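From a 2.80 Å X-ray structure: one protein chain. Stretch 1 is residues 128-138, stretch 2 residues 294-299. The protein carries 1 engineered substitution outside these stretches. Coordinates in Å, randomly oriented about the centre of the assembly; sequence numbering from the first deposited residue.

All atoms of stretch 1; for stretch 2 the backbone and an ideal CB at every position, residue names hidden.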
ATOM      1  N   ASP A 128      12.623   5.113 -14.684  1.00 61.40           N
ATOM      2  CA  ASP A 128      11.949   4.234 -15.644  1.00 61.84           C
ATOM      3  C   ASP A 128      11.864   2.786 -15.119  1.00 62.95           C
ATOM      4  O   ASP A 128      12.505   2.465 -14.105  1.00 57.37           O
ATOM      5  CB  ASP A 128      12.618   4.333 -17.039  1.00 63.98           C
ATOM      6  CG  ASP A 128      14.067   3.882 -17.053  1.00 67.14           C
ATOM      7  OD1 ASP A 128      14.720   3.885 -15.985  1.00 67.44           O
ATOM      8  OD2 ASP A 128      14.556   3.535 -18.150  1.00 68.21           O
ATOM      9  N   PRO A 129      11.047   1.917 -15.775  1.00 65.65           N
ATOM     10  CA  PRO A 129      10.928   0.518 -15.317  1.00 66.07           C
ATOM     11  C   PRO A 129      12.255  -0.250 -15.183  1.00 67.15           C
ATOM     12  O   PRO A 129      12.376  -1.109 -14.305  1.00 67.66           O
ATOM     13  CB  PRO A 129      10.036  -0.126 -16.388  1.00 64.73           C
ATOM     14  CG  PRO A 129       9.190   0.990 -16.883  1.00 63.83           C
ATOM     15  CD  PRO A 129      10.083   2.203 -16.862  1.00 64.42           C
ATOM     16  N   ARG A 130      13.229   0.069 -16.036  1.00 68.45           N
ATOM     17  CA  ARG A 130      14.536  -0.585 -16.014  1.00 68.74           C
ATOM     18  C   ARG A 130      15.304  -0.293 -14.720  1.00 64.18           C
ATOM     19  O   ARG A 130      15.932  -1.191 -14.163  1.00 63.80           O
ATOM     20  CB  ARG A 130      15.370  -0.179 -17.246  1.00 76.53           C
ATOM     21  CG  ARG A 130      16.478  -1.166 -17.600  1.00 82.20           C
ATOM     22  CD  ARG A 130      17.072  -0.936 -18.993  1.00 85.16           C
ATOM     23  NE  ARG A 130      16.486  -1.810 -20.021  1.00 91.19           N
ATOM     24  CZ  ARG A 130      16.950  -1.959 -21.269  1.00 95.17           C
ATOM     25  NH1 ARG A 130      18.029  -1.299 -21.694  1.00 93.59           N
ATOM     26  NH2 ARG A 130      16.325  -2.786 -22.108  1.00 98.51           N
ATOM     27  N   ALA A 131      15.241   0.950 -14.242  1.00 59.22           N
ATOM     28  CA  ALA A 131      15.941   1.355 -13.015  1.00 53.81           C
ATOM     29  C   ALA A 131      15.378   0.687 -11.773  1.00 53.48           C
ATOM     30  O   ALA A 131      16.134   0.263 -10.898  1.00 58.44           O
ATOM     31  CB  ALA A 131      15.894   2.864 -12.849  1.00 53.08           C
ATOM     32  N   ARG A 132      14.054   0.595 -11.702  1.00 52.80           N
ATOM     33  CA  ARG A 132      13.368  -0.013 -10.554  1.00 52.60           C
ATOM     34  C   ARG A 132      13.651  -1.503 -10.472  1.00 51.95           C
ATOM     35  O   ARG A 132      13.989  -2.016  -9.411  1.00 54.07           O
ATOM     36  CB  ARG A 132      11.857   0.176 -10.674  1.00 52.73           C
ATOM     37  CG  ARG A 132      11.404   1.618 -10.629  1.00 52.54           C
ATOM     38  CD  ARG A 132      10.064   1.794 -11.310  1.00 52.09           C
ATOM     39  NE  ARG A 132       9.589   3.156 -11.130  1.00 53.27           N
ATOM     40  CZ  ARG A 132       8.385   3.595 -11.463  1.00 57.79           C
ATOM     41  NH1 ARG A 132       7.481   2.782 -12.014  1.00 60.51           N
ATOM     42  NH2 ARG A 132       8.079   4.871 -11.237  1.00 60.74           N
ATOM     43  N   HIS A 133      13.480  -2.175 -11.610  1.00 49.19           N
ATOM     44  CA  HIS A 133      13.786  -3.593 -11.802  1.00 49.48           C
ATOM     45  C   HIS A 133      15.187  -3.971 -11.289  1.00 53.57           C
ATOM     46  O   HIS A 133      15.342  -4.901 -10.484  1.00 51.22           O
ATOM     47  CB  HIS A 133      13.659  -3.888 -13.300  1.00 48.33           C
ATOM     48  CG  HIS A 133      13.988  -5.291 -13.690  1.00 50.83           C
ATOM     49  ND1 HIS A 133      13.443  -6.391 -13.062  1.00 53.20           N
ATOM     50  CD2 HIS A 133      14.765  -5.773 -14.689  1.00 52.75           C
ATOM     51  CE1 HIS A 133      13.886  -7.492 -13.643  1.00 55.10           C
ATOM     52  NE2 HIS A 133      14.691  -7.145 -14.632  1.00 56.62           N
ATOM     53  N   ILE A 134      16.189  -3.222 -11.751  1.00 56.22           N
ATOM     54  CA  ILE A 134      17.590  -3.440 -11.381  1.00 57.09           C
ATOM     55  C   ILE A 134      17.803  -3.309  -9.875  1.00 56.19           C
ATOM     56  O   ILE A 134      18.432  -4.170  -9.243  1.00 56.62           O
ATOM     57  CB  ILE A 134      18.525  -2.487 -12.164  1.00 58.57           C
ATOM     58  CG1 ILE A 134      18.724  -3.042 -13.584  1.00 62.00           C
ATOM     59  CG2 ILE A 134      19.876  -2.325 -11.473  1.00 56.85           C
ATOM     60  CD1 ILE A 134      19.286  -2.045 -14.572  1.00 64.71           C
ATOM     61  N   LEU A 135      17.276  -2.238  -9.301  1.00 50.71           N
ATOM     62  CA  LEU A 135      17.396  -2.049  -7.863  1.00 47.48           C
ATOM     63  C   LEU A 135      16.738  -3.194  -7.076  1.00 44.85           C
ATOM     64  O   LEU A 135      17.234  -3.578  -6.026  1.00 45.14           O
ATOM     65  CB  LEU A 135      16.813  -0.699  -7.449  1.00 46.66           C
ATOM     66  CG  LEU A 135      17.026  -0.288  -5.994  1.00 47.70           C
ATOM     67  CD1 LEU A 135      18.496   0.021  -5.725  1.00 50.08           C
ATOM     68  CD2 LEU A 135      16.155   0.910  -5.662  1.00 46.49           C
ATOM     69  N   ALA A 136      15.636  -3.742  -7.585  1.00 43.28           N
ATOM     70  CA  ALA A 136      14.924  -4.833  -6.894  1.00 42.59           C
ATOM     71  C   ALA A 136      15.747  -6.118  -6.894  1.00 41.03           C
ATOM     72  O   ALA A 136      15.942  -6.745  -5.844  1.00 37.84           O
ATOM     73  CB  ALA A 136      13.586  -5.088  -7.549  1.00 43.38           C
ATOM     74  N   LEU A 137      16.219  -6.483  -8.087  1.00 37.05           N
ATOM     75  CA  LEU A 137      17.140  -7.591  -8.269  1.00 35.04           C
ATOM     76  C   LEU A 137      18.354  -7.447  -7.357  1.00 35.60           C
ATOM     77  O   LEU A 137      18.739  -8.402  -6.680  1.00 35.16           O
ATOM     78  CB  LEU A 137      17.615  -7.654  -9.719  1.00 33.94           C
ATOM     79  CG  LEU A 137      16.612  -8.065 -10.785  1.00 33.85           C
ATOM     80  CD1 LEU A 137      17.210  -7.883 -12.168  1.00 34.36           C
ATOM     81  CD2 LEU A 137      16.160  -9.500 -10.591  1.00 35.20           C
ATOM     82  N   ASP A 138      18.944  -6.249  -7.343  1.00 36.93           N
ATOM     83  CA  ASP A 138      20.113  -5.960  -6.492  1.00 37.37           C
ATOM     84  C   ASP A 138      19.824  -6.318  -5.047  1.00 36.12           C
ATOM     85  O   ASP A 138      20.624  -6.969  -4.416  1.00 36.07           O
ATOM     86  CB  ASP A 138      20.537  -4.486  -6.596  1.00 38.02           C
ATOM     87  CG  ASP A 138      21.999  -4.259  -6.208  1.00 39.15           C
ATOM     88  OD1 ASP A 138      22.288  -3.992  -5.025  1.00 38.35           O
ATOM     89  OD2 ASP A 138      22.862  -4.314  -7.105  1.00 40.49           O
ATOM     90  N   UNK A 294       6.672  -9.277 -18.763  1.00 56.21           N
ATOM     91  CA  UNK A 294       7.105 -10.424 -17.958  1.00 56.47           C
ATOM     92  C   UNK A 294       8.586 -10.429 -17.607  1.00 54.46           C
ATOM     93  O   UNK A 294       8.960 -10.836 -16.508  1.00 53.09           O
ATOM     94  CB  UNK A 294       6.772 -11.719 -18.702  1.00 56.47           C
ATOM     95  N   UNK A 295       9.418 -10.002 -18.553  1.00 54.88           N
ATOM     96  CA  UNK A 295      10.864  -9.842 -18.327  1.00 55.50           C
ATOM     97  C   UNK A 295      11.201  -8.967 -17.096  1.00 55.81           C
ATOM     98  O   UNK A 295      12.255  -9.150 -16.475  1.00 56.39           O
ATOM     99  CB  UNK A 295      11.505  -9.230 -19.574  1.00 55.50           C
ATOM    100  N   UNK A 296      10.303  -8.040 -16.738  1.00 51.01           N
ATOM    101  CA  UNK A 296      10.468  -7.213 -15.535  1.00 48.76           C
ATOM    102  C   UNK A 296      10.216  -7.936 -14.202  1.00 45.78           C
ATOM    103  O   UNK A 296      10.432  -7.340 -13.133  1.00 47.87           O
ATOM    104  CB  UNK A 296       9.522  -6.014 -15.627  1.00 48.76           C
ATOM    105  N   UNK A 297       9.787  -9.199 -14.244  1.00 41.37           N
ATOM    106  CA  UNK A 297       9.400  -9.934 -13.037  1.00 40.27           C
ATOM    107  C   UNK A 297      10.112 -11.271 -12.929  1.00 38.61           C
ATOM    108  O   UNK A 297      10.087 -12.071 -13.866  1.00 35.65           O
ATOM    109  CB  UNK A 297       7.886 -10.156 -13.016  1.00 40.27           C
ATOM    110  N   UNK A 298      10.738 -11.514 -11.778  1.00 39.34           N
ATOM    111  CA  UNK A 298      11.272 -12.842 -11.452  1.00 38.62           C
ATOM    112  C   UNK A 298      10.139 -13.851 -11.287  1.00 38.33           C
ATOM    113  O   UNK A 298      10.265 -14.998 -11.697  1.00 38.99           O
ATOM    114  CB  UNK A 298      12.116 -12.785 -10.177  1.00 38.62           C
ATOM    115  N   UNK A 299       9.040 -13.408 -10.690  1.00 37.15           N
ATOM    116  CA  UNK A 299       7.856 -14.243 -10.539  1.00 39.57           C
ATOM    117  C   UNK A 299       7.214 -14.498 -11.908  1.00 43.07           C
ATOM    118  O   UNK A 299       7.394 -13.701 -12.840  1.00 45.79           O
ATOM    119  CB  UNK A 299       6.854 -13.586  -9.588  1.00 39.57           C
TER

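Stretch 1 is a helix from Pro 129 onward, with Asp 128 at its N-cap. Pro 129, His 133 and Leu 137, spaced four residues apart, form the strip that meets the short 3-10 turn and following loop of stretch 2.

Position 294 opens the 3-10 turn (phi/psi -70/-38°), and its ideal CB has nothing of stretch 1 within 5.5 Å, so most side chains would fit. The residue is Asp 294, whose carboxylate is hydrogen-bonded elsewhere in the structure, while Asp 294 O accepts from N of residue 297 at 2.9 Å and closes the turn.

At position 295, CA-to-CB points sideways and the ideal CB has nothing of stretch 1 within 5.5 Å. Polar chains generally fit, with an acidic one favourable toward the Arg 130 guanidinium. In the deposited Glu 295, OE2 comes no nearer than 5.6 Å to Arg 130 NH2, too far for a salt bridge. The residue approaches through its backbone instead: Glu 295 O lies 3.7 Å from His 133 NE2.

Position 296 lies at the centre of the contact. The CA of 296 is 6.2 Å from His 133 CA, and the CA-to-CB bond runs sideways, leaving the ideal CB of 296 4.7 Å from His 133 ND1. Nearby, Pro 129 offers an apolar ring. A medium-sized aliphatic side chain such as Leu, Ile or Met would suit this surface. The deposited Leu 296, with chi1 m and chi2 t, places CD1 4.0 Å from Pro 129 CB, while Leu 296 CD2 is 4.4 Å from His 133 CG. The backbone also contributes: Leu 296 CA sits over one face of the His 133 ring, 4.1 Å from its centroid and 20° off the normal, a CH-pi contact. Leu 296 O lies 3.2 Å from His 133 ND1, a close polar approach whose geometry leaves a hydrogen bond undecided.

Position 297 turns to an extended conformation (-128/128°), and its CA-to-CB bond points away from the helix. Stretch 1 thus allows a large side chain, without specifying one. The Tyr 297 side chain makes no contact with stretch 1; the Tyr 297 backbone N is 4.5 Å from His 133 CE1.

Position 298 has its CA-to-CB bond pointing sideways, with the ideal CB of 298 5.2 Å from Leu 137 CD2. Val, Ile or Thr would suit this apolar neighbour, since a gamma carbon can close the gap. Thr 298, with chi1 p, brings CG2 to 3.8 Å from Leu 137 CD2, while OG1 is hydrogen-bonded elsewhere in the structure.

At position 299 the ideal CB has nothing of stretch 1 within 5.5 Å, so polar, charged or apolar chains would all do. Glu 299 has its carboxylate hydrogen-bonded elsewhere.

Stretch 2, residues 294-299: DELYTE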
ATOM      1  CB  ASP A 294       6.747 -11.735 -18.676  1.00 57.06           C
ATOM      2  CG  ASP A 294       5.262 -11.953 -18.757  1.00 55.10           C
ATOM      3  OD1 ASP A 294       4.593 -11.236 -19.535  1.00 56.41           O
ATOM      4  OD2 ASP A 294       4.763 -12.818 -18.010  1.00 52.28           O
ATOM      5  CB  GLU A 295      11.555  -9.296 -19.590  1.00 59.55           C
ATOM      6  CG  GLU A 295      10.914  -8.035 -20.187  1.00 65.58           C
ATOM      7  CD  GLU A 295      11.839  -7.257 -21.100  1.00 67.36           C
ATOM      8  OE1 GLU A 295      12.508  -7.893 -21.944  1.00 70.36           O
ATOM      9  OE2 GLU A 295      11.882  -6.010 -20.976  1.00 65.89           O
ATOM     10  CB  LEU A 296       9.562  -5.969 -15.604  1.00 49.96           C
ATOM     11  CG  LEU A 296       9.723  -5.024 -16.806  1.00 48.70           C
ATOM     12  CD1 LEU A 296       8.717  -3.890 -16.716  1.00 46.81           C
ATOM     13  CD2 LEU A 296      11.141  -4.476 -16.896  1.00 48.57           C
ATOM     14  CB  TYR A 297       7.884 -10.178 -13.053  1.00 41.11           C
ATOM     15  CG  TYR A 297       7.069  -8.913 -12.947  1.00 40.85           C
ATOM     16  CD1 TYR A 297       6.894  -8.076 -14.057  1.00 41.53           C
ATOM     17  CD2 TYR A 297       6.490  -8.534 -11.739  1.00 40.70           C
ATOM     18  CE1 TYR A 297       6.165  -6.897 -13.967  1.00 41.41           C
ATOM     19  CE2 TYR A 297       5.756  -7.354 -11.634  1.00 43.92           C
ATOM     20  CZ  TYR A 297       5.587  -6.537 -12.752  1.00 42.10           C
ATOM     21  OH  TYR A 297       4.858  -5.368 -12.655  1.00 37.81           O
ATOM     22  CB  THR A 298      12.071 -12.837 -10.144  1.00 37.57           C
ATOM     23  OG1 THR A 298      11.285 -12.216  -9.120  1.00 34.53           O
ATOM     24  CG2 THR A 298      13.406 -12.112 -10.325  1.00 38.67           C
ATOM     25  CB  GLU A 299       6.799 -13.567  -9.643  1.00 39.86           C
ATOM     26  CG  GLU A 299       7.289 -13.003  -8.312  1.00 38.62           C
ATOM     27  CD  GLU A 299       7.696 -11.529  -8.367  1.00 36.39           C
ATOM     28  OE1 GLU A 299       7.911 -10.974  -9.465  1.00 35.07           O
ATOM     29  OE2 GLU A 299       7.842 -10.927  -7.298  1.00 32.77           O
TER
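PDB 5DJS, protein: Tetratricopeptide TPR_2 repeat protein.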